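Local atomic coordinates of putative flagella-related protein H (Methanocaldococcus jannaschii DSM 2661, PDB entry 4WIA), a protein that probably binds and hydrolyses ATP as an accessory component of the archaellum, the rotary swimming organelle of archaea. Residues Ile30-Glu36 against Ile160-Lys166; Val142-Met146 against Ile175-Ser179; Gln45-Tyr49 against Gln73-Tyr79; Ser57-Thr63 against Lys121-Asp127. All coordinates share one frame; numbering follows the deposited sequence.

In the fold
Contact 1 opens first, as strand 29-33 runs toward the probable nucleotide-binding loop, and closes only when strand 158-163 returns beside it; contacts 3 and 4 nest inside that long loop. Contact 3 opens on helix 40-53, contact 4 on strand 58-62, and the two cross: helix 67-76 closes contact 3 before strand 123-127 closes contact 4. Contact 2 crosses contact 1, joining the helices before and after strand 158-163, and meets it at the Glu-33 to Arg-177 salt bridge. Contacts 1 and 4 meet where strands 158-163 and 123-127 run side by side, with Thr-162 also bonded to Asp-127. Contacts 2 and 3 lie about 28 Å apart between centres, on opposite sides of the chain's centre.

Contact 1. Residues Ile30-Glu36 against Ile160-Lys166; sequences IIIEGEE and ICTVNPK. With SO4 (sulfate ion), chain F.
Strands 29-33 and 158-163 meet here as buried parallel neighbours in the central sheet of a RecA-like P-loop NTPase fold, and Gly-34 belongs to the probable Walker A loop that follows the first strand. Four backbone bonds alternate across the pair: Cys-161 N to Ile-30 O, Ile-32 N to Cys-161 O (2.8 Å), Val-163 N to Ile-32 O and Gly-34 N to Val-163 O (3.0 Å). On one face Ile-30 lies alongside Ile-160, whose CG2 also meets CD1 of Ile-32 at 3.9 Å, beneath helix 40-53. On the other, CG2 of Ile-31 reaches CG2 of Val-163 at 3.8 Å, beneath helices 129-134 and 170-179. Glu-33, with CG anti to its backbone nitrogen (chi1 167°), stretches out past Pro-165, and its OE2 is salt-bridged to Arg-177. Beyond the strands, CD of Pro-165 packs on the carbonyl oxygen of Gly-34, which also accepts a bond from Lys-40 NZ. Asn-164 makes an Asx turn, its OD1 taking Lys-166 N from above the carbonyl plane. The other half of that amide turns to a sulfate, probably from the crystallisation liquor, that Lys-40 and Gln-64 also bind: Asn-164 ND2 donates to its O3 at 2.9 Å and 164°.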
loop_
_atom_site.group_PDB
_atom_site.type_symbol
_atom_site.label_atom_id
_atom_site.label_comp_id
_atom_site.label_asym_id
_atom_site.label_seq_id
_atom_site.Cartn_x
_atom_site.Cartn_y
_atom_site.Cartn_z
ATOM N N ILE A 30 1.624 7.012 -23.416
ATOM C CA ILE A 30 0.343 6.464 -23.640
ATOM C C ILE A 30 -0.520 7.525 -24.276
ATOM O O ILE A 30 -0.658 8.622 -23.761
ATOM C CB ILE A 30 -0.307 6.080 -22.299
ATOM C CG1 ILE A 30 0.649 5.198 -21.491
ATOM C CG2 ILE A 30 -1.637 5.376 -22.543
ATOM C CD1 ILE A 30 0.049 4.581 -20.242
ATOM N N ILE A 31 -1.092 7.204 -25.403
ATOM C CA ILE A 31 -2.035 8.087 -26.049
ATOM C C ILE A 31 -3.426 7.485 -25.984
ATOM O O ILE A 31 -3.643 6.363 -26.429
ATOM C CB ILE A 31 -1.646 8.304 -27.544
ATOM C CG1 ILE A 31 -0.266 8.945 -27.629
ATOM C CG2 ILE A 31 -2.685 9.181 -28.244
ATOM C CD1 ILE A 31 -0.167 10.311 -26.990
ATOM N N ILE A 32 -4.360 8.231 -25.440
ATOM C CA ILE A 32 -5.739 7.820 -25.392
ATOM C C ILE A 32 -6.565 8.644 -26.328
ATOM O O ILE A 32 -6.764 9.813 -26.095
ATOM C CB ILE A 32 -6.282 7.917 -23.976
ATOM C CG1 ILE A 32 -5.361 7.115 -23.018
ATOM C CG2 ILE A 32 -7.688 7.338 -23.954
ATOM C CD1 ILE A 32 -5.690 7.315 -21.540
ATOM N N GLU A 33 -6.992 8.044 -27.423
ATOM C CA GLU A 33 -7.578 8.775 -28.513
ATOM C C GLU A 33 -9.016 8.352 -28.681
ATOM O O GLU A 33 -9.305 7.158 -28.884
ATOM C CB GLU A 33 -6.799 8.495 -29.823
ATOM C CG GLU A 33 -7.516 8.979 -31.098
ATOM C CD GLU A 33 -6.756 8.790 -32.396
ATOM O OE1 GLU A 33 -5.707 8.110 -32.408
ATOM O OE2 GLU A 33 -7.210 9.370 -33.425
ATOM N N GLY A 34 -9.926 9.318 -28.695
ATOM C CA GLY A 34 -11.324 9.017 -28.943
ATOM C C GLY A 34 -12.106 10.302 -28.903
ATOM O O GLY A 34 -11.624 11.308 -28.402
ATOM N N GLU A 35 -13.336 10.240 -29.380
ATOM C CA GLU A 35 -14.212 11.386 -29.380
ATOM C C GLU A 35 -14.701 11.797 -27.980
ATOM O O GLU A 35 -14.459 11.121 -26.976
ATOM C CB GLU A 35 -15.407 11.108 -30.282
ATOM C CG GLU A 35 -14.972 10.769 -31.683
ATOM C CD GLU A 35 -16.066 10.907 -32.703
ATOM O OE1 GLU A 35 -15.856 10.404 -33.823
ATOM O OE2 GLU A 35 -17.108 11.516 -32.392
ATOM N N GLU A 36 -15.377 12.933 -27.925
ATOM C CA GLU A 36 -15.939 13.393 -26.672
ATOM C C GLU A 36 -16.766 12.303 -26.051
ATOM O O GLU A 36 -17.427 11.582 -26.767
ATOM C CB GLU A 36 -16.884 14.559 -26.930
ATOM C CG GLU A 36 -16.264 15.700 -27.704
ATOM C CD GLU A 36 -17.135 16.931 -27.755
ATOM O OE1 GLU A 36 -16.584 18.033 -27.896
ATOM O OE2 GLU A 36 -18.373 16.794 -27.675
ATOM N N ILE A 160 1.002 10.505 -20.282
ATOM C CA ILE A 160 -0.261 10.054 -20.751
ATOM C C ILE A 160 -0.991 11.259 -21.305
ATOM O O ILE A 160 -1.196 12.189 -20.565
ATOM C CB ILE A 160 -1.095 9.447 -19.549
ATOM C CG1 ILE A 160 -0.320 8.332 -18.858
ATOM C CG2 ILE A 160 -2.412 8.916 -20.051
ATOM C CD1 ILE A 160 -0.995 7.717 -17.620
ATOM N N CYS A 161 -1.450 11.203 -22.563
ATOM C CA CYS A 161 -2.251 12.266 -23.147
ATOM C C CYS A 161 -3.565 11.757 -23.691
ATOM O O CYS A 161 -3.662 10.653 -24.220
ATOM C CB CYS A 161 -1.544 12.898 -24.321
ATOM S SG CYS A 161 0.147 13.476 -24.079
ATOM N N THR A 162 -4.589 12.593 -23.616
ATOM C CA THR A 162 -5.792 12.330 -24.375
ATOM C C THR A 162 -5.818 13.179 -25.661
ATOM O O THR A 162 -5.361 14.309 -25.676
ATOM C CB THR A 162 -7.037 12.587 -23.546
ATOM O OG1 THR A 162 -7.145 13.973 -23.271
ATOM C CG2 THR A 162 -6.955 11.823 -22.199
ATOM N N VAL A 163 -6.431 12.609 -26.686
ATOM C CA VAL A 163 -6.548 13.217 -27.963
ATOM C C VAL A 163 -7.984 13.072 -28.448
ATOM O O VAL A 163 -8.512 11.950 -28.491
ATOM C CB VAL A 163 -5.644 12.458 -28.935
ATOM C CG1 VAL A 163 -5.921 12.878 -30.385
ATOM C CG2 VAL A 163 -4.186 12.654 -28.579
ATOM N N ASN A 164 -8.629 14.183 -28.787
ATOM C CA ASN A 164 -9.911 14.145 -29.466
ATOM C C ASN A 164 -9.653 14.324 -30.944
ATOM O O ASN A 164 -9.220 15.380 -31.364
ATOM C CB ASN A 164 -10.832 15.234 -28.930
ATOM C CG ASN A 164 -12.181 15.288 -29.657
ATOM O OD1 ASN A 164 -12.373 14.718 -30.735
ATOM N ND2 ASN A 164 -13.128 15.989 -29.056
ATOM N N PRO A 165 -9.911 13.291 -31.756
ATOM C CA PRO A 165 -9.487 13.401 -33.151
ATOM C C PRO A 165 -10.219 14.490 -33.943
ATOM O O PRO A 165 -9.730 14.884 -34.995
ATOM C CB PRO A 165 -9.782 11.996 -33.730
ATOM C CG PRO A 165 -10.822 11.418 -32.838
ATOM C CD PRO A 165 -10.542 11.989 -31.476
ATOM N N LYS A 166 -11.356 14.977 -33.430
ATOM C CA LYS A 166 -12.078 16.086 -34.058
ATOM C C LYS A 166 -11.360 17.447 -34.009
ATOM O O LYS A 166 -11.769 18.428 -34.660
ATOM C CB LYS A 166 -13.462 16.246 -33.459
ATOM C CG LYS A 166 -14.444 15.206 -33.955
ATOM C CD LYS A 166 -15.709 15.165 -33.102
ATOM C CE LYS A 166 -16.898 14.639 -33.872
ATOM N NZ LYS A 166 -17.336 15.631 -34.891
HETATM S S SO4 F . -12.338 15.759 -25.301
HETATM O O1 SO4 F . -12.680 14.560 -26.081
HETATM O O2 SO4 F . -13.235 16.116 -24.157
HETATM O O3 SO4 F . -12.487 16.806 -26.348
HETATM O O4 SO4 F . -10.939 15.735 -24.723
#

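Contact 2. Residues Val142-Met146 against Ile175-Ser179; sequences VDDLM and IIRTS
The hydroxyl OG of Ser-179 packs against Met-146, a selenomethionine, whose CB lies 3.4 Å and CG 3.7 Å from that oxygen. No hydrogen bond spans this contact: two helices flanking strand 158-163 in the chain, 142-153 and 170-179, pack side by side against the sheet of the RecA-like alpha/beta fold. Their short segments run nearly parallel, 19° between directions and 10.2 Å between axes. Met-146 points at the other helix and bends at chi2 (-54°), which carries SE back along Ser-179 CB and to within 4.2 Å of CG1 of Ile-176. One turn earlier, CG1 of Val-142, anti to the backbone nitrogen, fits between two branches: it meets CG1 of Ile-176 at 3.8 Å and CG2 of Ile-175 at 4.0 Å. Below the helices, Met-146 touches Leu-29 and Ile-176 touches Ile-31, which seats the pair on strand 29-33. At the exposed margin the side chain of Asp-143 crosses that of Ile-175 at about a right angle, its OD1 resting 3.4 Å from CG2 of that isoleucine.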
loop_
_atom_site.group_PDB
_atom_site.type_symbol
_atom_site.label_atom_id
_atom_site.label_comp_id
_atom_site.label_asym_id
_atom_site.label_seq_id
_atom_site.Cartn_x
_atom_site.Cartn_y
_atom_site.Cartn_z
ATOM N N VAL A 142 4.251 19.525 -33.719
ATOM C CA VAL A 142 3.987 18.229 -33.066
ATOM C C VAL A 142 5.217 17.352 -32.955
ATOM O O VAL A 142 5.433 16.745 -31.924
ATOM C CB VAL A 142 2.822 17.481 -33.771
ATOM C CG1 VAL A 142 2.499 16.146 -33.082
ATOM C CG2 VAL A 142 1.602 18.375 -33.715
ATOM N N ASP A 143 6.019 17.291 -34.009
ATOM C CA ASP A 143 7.266 16.528 -33.987
ATOM C C ASP A 143 8.166 16.993 -32.837
ATOM O O ASP A 143 8.866 16.189 -32.219
ATOM C CB ASP A 143 8.002 16.699 -35.323
ATOM C CG ASP A 143 7.223 16.138 -36.482
ATOM O OD1 ASP A 143 6.819 14.957 -36.433
ATOM O OD2 ASP A 143 7.003 16.872 -37.456
ATOM N N ASP A 144 8.166 18.314 -32.599
ATOM C CA ASP A 144 8.976 18.911 -31.521
ATOM C C ASP A 144 8.429 18.478 -30.190
ATOM O O ASP A 144 9.167 18.151 -29.269
ATOM C CB ASP A 144 8.933 20.438 -31.547
ATOM C CG ASP A 144 9.516 21.044 -32.833
ATOM O OD1 ASP A 144 10.524 20.546 -33.371
ATOM O OD2 ASP A 144 8.957 22.056 -33.283
ATOM N N LEU A 145 7.119 18.539 -30.071
ATOM C CA LEU A 145 6.496 18.149 -28.834
ATOM C C LEU A 145 6.745 16.673 -28.547
ATOM O O LEU A 145 7.082 16.301 -27.419
ATOM C CB LEU A 145 4.999 18.419 -28.893
ATOM C CG LEU A 145 4.228 18.092 -27.621
ATOM C CD1 LEU A 145 4.583 19.059 -26.497
ATOM C CD2 LEU A 145 2.749 18.108 -27.955
HETATM N N MSE A 146 6.601 15.851 -29.590
HETATM C CA MSE A 146 6.823 14.396 -29.454
HETATM C C MSE A 146 8.246 14.132 -29.049
HETATM O O MSE A 146 8.517 13.326 -28.188
HETATM C CB MSE A 146 6.462 13.593 -30.717
HETATM C CG MSE A 146 4.967 13.606 -31.064
HETATM SE SE MSE A 146 3.692 13.047 -29.674
HETATM C CE MSE A 146 5.067 12.548 -28.354
ATOM N N ILE A 175 1.113 11.195 -36.525
ATOM C CA ILE A 175 2.428 11.414 -35.921
ATOM C C ILE A 175 2.394 11.061 -34.476
ATOM O O ILE A 175 3.311 10.460 -33.934
ATOM C CB ILE A 175 2.905 12.897 -36.092
ATOM C CG1 ILE A 175 3.186 13.181 -37.564
ATOM C CG2 ILE A 175 4.149 13.184 -35.252
ATOM C CD1 ILE A 175 3.232 14.653 -37.899
ATOM N N ILE A 176 1.331 11.489 -33.818
ATOM C CA ILE A 176 1.187 11.214 -32.396
ATOM C C ILE A 176 1.128 9.710 -32.213
ATOM O O ILE A 176 1.750 9.157 -31.311
ATOM C CB ILE A 176 -0.071 11.911 -31.827
ATOM C CG1 ILE A 176 0.126 13.437 -31.892
ATOM C CG2 ILE A 176 -0.347 11.473 -30.393
ATOM C CD1 ILE A 176 -1.140 14.233 -31.618
ATOM N N ARG A 177 0.351 9.056 -33.064
ATOM C CA ARG A 177 0.122 7.601 -32.928
ATOM C C ARG A 177 1.432 6.874 -33.102
ATOM O O ARG A 177 1.708 5.921 -32.392
ATOM C CB ARG A 177 -0.877 7.088 -33.971
ATOM C CG ARG A 177 -2.319 7.511 -33.779
ATOM C CD ARG A 177 -3.071 7.184 -35.048
ATOM N NE ARG A 177 -4.465 7.637 -35.129
ATOM C CZ ARG A 177 -5.027 8.347 -36.135
ATOM N NH1 ARG A 177 -6.320 8.671 -36.088
ATOM N NH2 ARG A 177 -4.340 8.740 -37.183
ATOM N N THR A 178 2.233 7.305 -34.083
ATOM C CA THR A 178 3.559 6.719 -34.271
ATOM C C THR A 178 4.443 6.888 -33.029
ATOM O O THR A 178 5.166 5.986 -32.626
ATOM C CB THR A 178 4.239 7.295 -35.537
ATOM O OG1 THR A 178 3.508 6.837 -36.681
ATOM C CG2 THR A 178 5.691 6.815 -35.668
ATOM N N SER A 179 4.356 8.035 -32.420
ATOM C CA SER A 179 5.172 8.305 -31.290
ATOM C C SER A 179 4.690 7.513 -30.071
ATOM O O SER A 179 5.450 7.154 -29.191
ATOM C CB SER A 179 5.127 9.809 -31.073
ATOM O OG SER A 179 6.308 10.257 -30.438
#

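Contact 3. Residues Gln45-Tyr49 against Gln73-Tyr79; sequences QRLAY and QMNSLNY
One polar bond joins the segments: Gln-73 NE2 donates to Gln-45 OE1 at 2.8 Å and a nearly straight 171°. The acceptor lies in the amide plane of Gln-73, while the two amides are turned 67° apart. The apolar contacts begin with SE of Met-74, a selenomethionine, 3.6 Å from CG of Gln-45. Aromatic contacts finish the join of helix 40-53, which follows the P-loop, to the end of helix 67-76, where Asn-78 takes positive phi in a Schellman motif. With CG anti to the backbone N (chi1 -169°), Tyr-49 swings its ring under Tyr-79 CA, a CH-pi contact 3.7 Å from the centroid; the two rings are displaced until they scarcely overlap. The side chain of Tyr-79 crosses that of Arg-46, whose guanidinium is salt-bridged to Asp-14; its OH lies 3.3 Å from Arg-46 CD. Replacing Tyr-79 by alanine is likely to leave the backbone N of Ile-225 without its hydroxyl partner and open a gap beside Tyr-49. One straight hydrogen bond thus pins glutamine to glutamine beside a largely apolar, aromatic join.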
loop_
_atom_site.group_PDB
_atom_site.type_symbol
_atom_site.label_atom_id
_atom_site.label_comp_id
_atom_site.label_asym_id
_atom_site.label_seq_id
_atom_site.Cartn_x
_atom_site.Cartn_y
_atom_site.Cartn_z
ATOM N N GLN A 45 -8.076 9.307 -14.918
ATOM C CA GLN A 45 -8.358 9.452 -13.473
ATOM C C GLN A 45 -8.152 8.159 -12.705
ATOM O O GLN A 45 -7.530 8.176 -11.647
ATOM C CB GLN A 45 -9.761 9.994 -13.300
ATOM C CG GLN A 45 -9.815 11.456 -13.640
ATOM C CD GLN A 45 -11.172 11.960 -14.074
ATOM O OE1 GLN A 45 -12.224 11.344 -13.835
ATOM N NE2 GLN A 45 -11.159 13.161 -14.695
ATOM N N ARG A 46 -8.623 7.041 -13.279
ATOM C CA ARG A 46 -8.374 5.709 -12.701
ATOM C C ARG A 46 -6.873 5.420 -12.648
ATOM O O ARG A 46 -6.346 4.902 -11.633
ATOM C CB ARG A 46 -9.080 4.621 -13.511
ATOM C CG ARG A 46 -8.538 3.197 -13.306
ATOM C CD ARG A 46 -8.818 2.694 -11.891
ATOM N NE ARG A 46 -8.303 1.340 -11.660
ATOM C CZ ARG A 46 -7.047 1.032 -11.348
ATOM N NH1 ARG A 46 -6.116 1.966 -11.274
ATOM N NH2 ARG A 46 -6.722 -0.221 -11.106
ATOM N N LEU A 47 -6.192 5.713 -13.749
ATOM C CA LEU A 47 -4.737 5.463 -13.758
ATOM C C LEU A 47 -4.036 6.311 -12.716
ATOM O O LEU A 47 -3.205 5.825 -11.954
ATOM C CB LEU A 47 -4.181 5.719 -15.147
ATOM C CG LEU A 47 -4.633 4.638 -16.132
ATOM C CD1 LEU A 47 -4.286 5.016 -17.558
ATOM C CD2 LEU A 47 -4.026 3.271 -15.789
ATOM N N ALA A 48 -4.386 7.609 -12.666
ATOM C CA ALA A 48 -3.795 8.497 -11.682
ATOM C C ALA A 48 -4.031 8.038 -10.260
ATOM O O ALA A 48 -3.114 7.987 -9.456
ATOM C CB ALA A 48 -4.323 9.919 -11.871
ATOM N N TYR A 49 -5.267 7.673 -9.929
ATOM C CA TYR A 49 -5.542 7.132 -8.582
ATOM C C TYR A 49 -4.751 5.877 -8.260
ATOM O O TYR A 49 -4.227 5.747 -7.158
ATOM C CB TYR A 49 -7.033 6.886 -8.419
ATOM C CG TYR A 49 -7.468 6.583 -6.989
ATOM C CD1 TYR A 49 -7.456 7.565 -6.035
ATOM C CD2 TYR A 49 -7.849 5.303 -6.606
ATOM C CE1 TYR A 49 -7.810 7.293 -4.742
ATOM C CE2 TYR A 49 -8.233 5.021 -5.295
ATOM C CZ TYR A 49 -8.212 6.019 -4.379
ATOM O OH TYR A 49 -8.581 5.730 -3.128
ATOM N N GLN A 73 -15.082 15.617 -9.110
ATOM C CA GLN A 73 -15.152 14.558 -10.082
ATOM C C GLN A 73 -14.437 13.300 -9.547
ATOM O O GLN A 73 -15.004 12.211 -9.577
ATOM C CB GLN A 73 -14.516 14.984 -11.380
ATOM C CG GLN A 73 -14.071 13.823 -12.238
ATOM C CD GLN A 73 -15.217 13.102 -12.894
ATOM O OE1 GLN A 73 -16.364 13.458 -12.694
ATOM N NE2 GLN A 73 -14.921 12.096 -13.708
HETATM N N MSE A 74 -13.262 13.495 -8.945
HETATM C CA MSE A 74 -12.564 12.404 -8.276
HETATM C C MSE A 74 -13.392 11.861 -7.115
HETATM O O MSE A 74 -13.556 10.659 -6.952
HETATM C CB MSE A 74 -11.184 12.797 -7.790
HETATM C CG MSE A 74 -10.360 13.171 -8.968
HETATM SE SE MSE A 74 -9.841 11.648 -10.088
HETATM C CE MSE A 74 -8.263 11.056 -9.088
ATOM N N ASN A 75 -13.977 12.711 -6.314
ATOM C CA ASN A 75 -14.779 12.225 -5.216
ATOM C C ASN A 75 -16.002 11.424 -5.704
ATOM O O ASN A 75 -16.422 10.443 -5.071
ATOM C CB ASN A 75 -15.249 13.402 -4.360
ATOM C CG ASN A 75 -16.093 12.942 -3.219
ATOM O OD1 ASN A 75 -17.299 13.125 -3.222
ATOM N ND2 ASN A 75 -15.467 12.370 -2.230
ATOM N N SER A 76 -16.560 11.845 -6.839
ATOM C CA SER A 76 -17.772 11.240 -7.373
ATOM C C SER A 76 -17.484 9.795 -7.807
ATOM O O SER A 76 -18.348 8.969 -7.732
ATOM C CB SER A 76 -18.307 12.006 -8.575
ATOM O OG SER A 76 -17.444 11.841 -9.706
ATOM N N LEU A 77 -16.256 9.537 -8.220
ATOM C CA LEU A 77 -15.792 8.205 -8.554
ATOM C C LEU A 77 -15.198 7.433 -7.371
ATOM O O LEU A 77 -14.750 6.270 -7.514
ATOM C CB LEU A 77 -14.716 8.314 -9.638
ATOM C CG LEU A 77 -15.238 9.001 -10.897
ATOM C CD1 LEU A 77 -14.150 9.163 -11.919
ATOM C CD2 LEU A 77 -16.410 8.286 -11.528
ATOM N N ASN A 78 -15.207 8.031 -6.191
ATOM C CA ASN A 78 -14.553 7.399 -5.087
ATOM C C ASN A 78 -13.094 7.142 -5.340
ATOM O O ASN A 78 -12.538 6.139 -4.917
ATOM C CB ASN A 78 -15.252 6.080 -4.780
ATOM C CG ASN A 78 -15.406 5.890 -3.310
ATOM O OD1 ASN A 78 -16.468 6.253 -2.688
ATOM N ND2 ASN A 78 -14.304 5.520 -2.696
ATOM N N TYR A 79 -12.460 8.104 -6.010
ATOM C CA TYR A 79 -11.044 8.128 -6.164
ATOM C C TYR A 79 -10.570 9.375 -5.462
ATOM O O TYR A 79 -9.804 10.152 -6.058
ATOM C CB TYR A 79 -10.636 8.290 -7.645
ATOM C CG TYR A 79 -10.918 7.159 -8.575
ATOM C CD1 TYR A 79 -10.973 5.836 -8.123
ATOM C CD2 TYR A 79 -11.174 7.402 -9.917
ATOM C CE1 TYR A 79 -11.208 4.796 -8.985
ATOM C CE2 TYR A 79 -11.469 6.361 -10.788
ATOM C CZ TYR A 79 -11.471 5.062 -10.310
ATOM O OH TYR A 79 -11.778 4.020 -11.155
#

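Contact 4. Residues Ser57-Thr63 against Lys121-Asp127; sequences SVTYVST and KDVIIFD
Asp-127 and Ser-57, the two most covered residues, sit at opposite ends of this parallel strand pair. OD2 of Asp-127 accepts from Tyr-60 OH at 2.9 Å, met on its anti side and 22° out of plane, and also binds Ser-41 OG, while OD1 takes Thr-162 OG1. Ser-57 grips Asp-122 in both directions: its N donates to OD2 at 2.9 Å, and its OG, held between backbone N and carbonyl carbon (chi1 54°), accepts from Asp-122 N at 2.9 Å. Backbone bonds join the strands, among them Val-61 N to Ile-125 O and Asp-127 N to Val-61 O, both 2.8 Å. A hydrophobic strand ending in aspartate beside the P-loop is consistent with the Walker B motif of RecA-like ATPases. Between the ends, Ile-125 puts CG2 over the centre of the Tyr-60 ring, 4.0 Å from its centroid. A phenylalanine in place of Tyr-60 would probably take one donor from OD2 of Asp-127, leaving Ser-41 to hold that oxygen. On the other face, Val-61 CG2 meets Phe-126 CE1 at 3.8 Å.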
loop_
_atom_site.group_PDB
_atom_site.type_symbol
_atom_site.label_atom_id
_atom_site.label_comp_id
_atom_site.label_asym_id
_atom_site.label_seq_id
_atom_site.Cartn_x
_atom_site.Cartn_y
_atom_site.Cartn_z
ATOM N N SER A 57 4.077 9.579 -7.774
ATOM C CA SER A 57 3.614 10.935 -7.811
ATOM C C SER A 57 3.062 11.200 -9.203
ATOM O O SER A 57 3.492 10.581 -10.140
ATOM C CB SER A 57 4.742 11.894 -7.514
ATOM O OG SER A 57 5.857 11.684 -8.387
ATOM N N VAL A 58 2.071 12.085 -9.304
ATOM C CA VAL A 58 1.426 12.363 -10.538
ATOM C C VAL A 58 1.280 13.881 -10.726
ATOM O O VAL A 58 0.924 14.591 -9.785
ATOM C CB VAL A 58 0.030 11.719 -10.556
ATOM C CG1 VAL A 58 -0.706 12.078 -11.829
ATOM C CG2 VAL A 58 0.136 10.211 -10.452
ATOM N N THR A 59 1.496 14.344 -11.952
ATOM C CA THR A 59 1.045 15.622 -12.388
ATOM C C THR A 59 -0.130 15.435 -13.330
ATOM O O THR A 59 -0.042 14.657 -14.301
ATOM C CB THR A 59 2.140 16.370 -13.168
ATOM O OG1 THR A 59 3.201 16.689 -12.270
ATOM C CG2 THR A 59 1.608 17.709 -13.769
ATOM N N TYR A 60 -1.219 16.163 -13.081
ATOM C CA TYR A 60 -2.375 16.080 -13.955
ATOM C C TYR A 60 -2.666 17.464 -14.513
ATOM O O TYR A 60 -3.056 18.335 -13.763
ATOM C CB TYR A 60 -3.559 15.510 -13.173
ATOM C CG TYR A 60 -4.730 15.001 -14.014
ATOM C CD1 TYR A 60 -5.417 15.831 -14.859
ATOM C CD2 TYR A 60 -5.144 13.687 -13.929
ATOM C CE1 TYR A 60 -6.466 15.398 -15.635
ATOM C CE2 TYR A 60 -6.222 13.225 -14.682
ATOM C CZ TYR A 60 -6.881 14.060 -15.521
ATOM O OH TYR A 60 -7.957 13.652 -16.296
ATOM N N VAL A 61 -2.529 17.637 -15.832
ATOM C CA VAL A 61 -2.772 18.878 -16.490
ATOM C C VAL A 61 -4.092 18.727 -17.233
ATOM O O VAL A 61 -4.188 17.919 -18.140
ATOM C CB VAL A 61 -1.660 19.198 -17.506
ATOM C CG1 VAL A 61 -1.890 20.557 -18.206
ATOM C CG2 VAL A 61 -0.300 19.175 -16.846
ATOM N N SER A 62 -5.080 19.532 -16.859
ATOM C CA SER A 62 -6.410 19.485 -17.419
ATOM C C SER A 62 -6.746 20.802 -18.181
ATOM O O SER A 62 -6.672 21.866 -17.616
ATOM C CB SER A 62 -7.445 19.347 -16.291
ATOM O OG SER A 62 -8.768 19.399 -16.798
ATOM N N THR A 63 -7.223 20.672 -19.408
ATOM C CA THR A 63 -7.819 21.760 -20.133
ATOM C C THR A 63 -9.295 21.929 -19.868
ATOM O O THR A 63 -9.937 22.702 -20.549
ATOM C CB THR A 63 -7.658 21.512 -21.644
ATOM O OG1 THR A 63 -8.170 20.219 -22.002
ATOM C CG2 THR A 63 -6.194 21.546 -22.000
ATOM N N LYS A 121 7.458 14.825 -11.216
ATOM C CA LYS A 121 6.650 13.676 -10.791
ATOM C C LYS A 121 6.900 12.477 -11.657
ATOM O O LYS A 121 7.563 12.608 -12.700
ATOM C CB LYS A 121 5.156 14.020 -10.820
ATOM C CG LYS A 121 4.775 15.279 -10.083
ATOM C CD LYS A 121 5.364 15.306 -8.697
ATOM C CE LYS A 121 4.662 16.355 -7.862
ATOM N NZ LYS A 121 5.407 16.576 -6.593
ATOM N N ASP A 122 6.419 11.289 -11.207
ATOM C CA ASP A 122 6.678 10.024 -11.918
ATOM C C ASP A 122 5.848 9.950 -13.147
ATOM O O ASP A 122 6.267 9.399 -14.151
ATOM C CB ASP A 122 6.396 8.813 -11.053
ATOM C CG ASP A 122 7.205 8.807 -9.778
ATOM O OD1 ASP A 122 8.431 9.083 -9.848
ATOM O OD2 ASP A 122 6.592 8.582 -8.709
ATOM N N VAL A 123 4.683 10.543 -13.119
ATOM C CA VAL A 123 3.721 10.352 -14.168
ATOM C C VAL A 123 3.164 11.689 -14.500
ATOM O O VAL A 123 2.738 12.394 -13.592
ATOM C CB VAL A 123 2.552 9.450 -13.674
ATOM C CG1 VAL A 123 1.507 9.275 -14.752
ATOM C CG2 VAL A 123 3.069 8.070 -13.259
ATOM N N ILE A 124 3.079 12.016 -15.791
ATOM C CA ILE A 124 2.512 13.286 -16.196
ATOM C C ILE A 124 1.389 13.087 -17.171
ATOM O O ILE A 124 1.565 12.479 -18.215
ATOM C CB ILE A 124 3.597 14.186 -16.838
ATOM C CG1 ILE A 124 4.782 14.366 -15.861
ATOM C CG2 ILE A 124 3.023 15.535 -17.203
ATOM C CD1 ILE A 124 5.904 13.388 -16.072
ATOM N N ILE A 125 0.227 13.663 -16.856
ATOM C CA ILE A 125 -0.963 13.445 -17.666
ATOM C C ILE A 125 -1.384 14.769 -18.340
ATOM O O ILE A 125 -1.565 15.733 -17.622
ATOM C CB ILE A 125 -2.077 12.939 -16.749
ATOM C CG1 ILE A 125 -1.692 11.566 -16.188
ATOM C CG2 ILE A 125 -3.389 12.827 -17.491
ATOM C CD1 ILE A 125 -2.607 10.955 -15.147
ATOM N N PHE A 126 -1.641 14.764 -19.666
ATOM C CA PHE A 126 -2.230 15.887 -20.331
ATOM C C PHE A 126 -3.602 15.521 -20.866
ATOM O O PHE A 126 -3.714 14.779 -21.826
ATOM C CB PHE A 126 -1.357 16.384 -21.496
ATOM C CG PHE A 126 0.025 16.771 -21.061
ATOM C CD1 PHE A 126 0.249 17.992 -20.519
ATOM C CD2 PHE A 126 1.052 15.867 -21.075
ATOM C CE1 PHE A 126 1.493 18.376 -20.054
ATOM C CE2 PHE A 126 2.294 16.227 -20.586
ATOM C CZ PHE A 126 2.502 17.491 -20.060
ATOM N N ASP A 127 -4.642 16.075 -20.251
ATOM C CA ASP A 127 -5.990 15.804 -20.670
ATOM C C ASP A 127 -6.652 17.160 -20.917
ATOM O O ASP A 127 -7.272 17.685 -19.994
ATOM C CB ASP A 127 -6.691 15.038 -19.530
ATOM C CG ASP A 127 -8.146 14.736 -19.830
ATOM O OD1 ASP A 127 -8.473 14.666 -21.036
ATOM O OD2 ASP A 127 -8.947 14.550 -18.871
#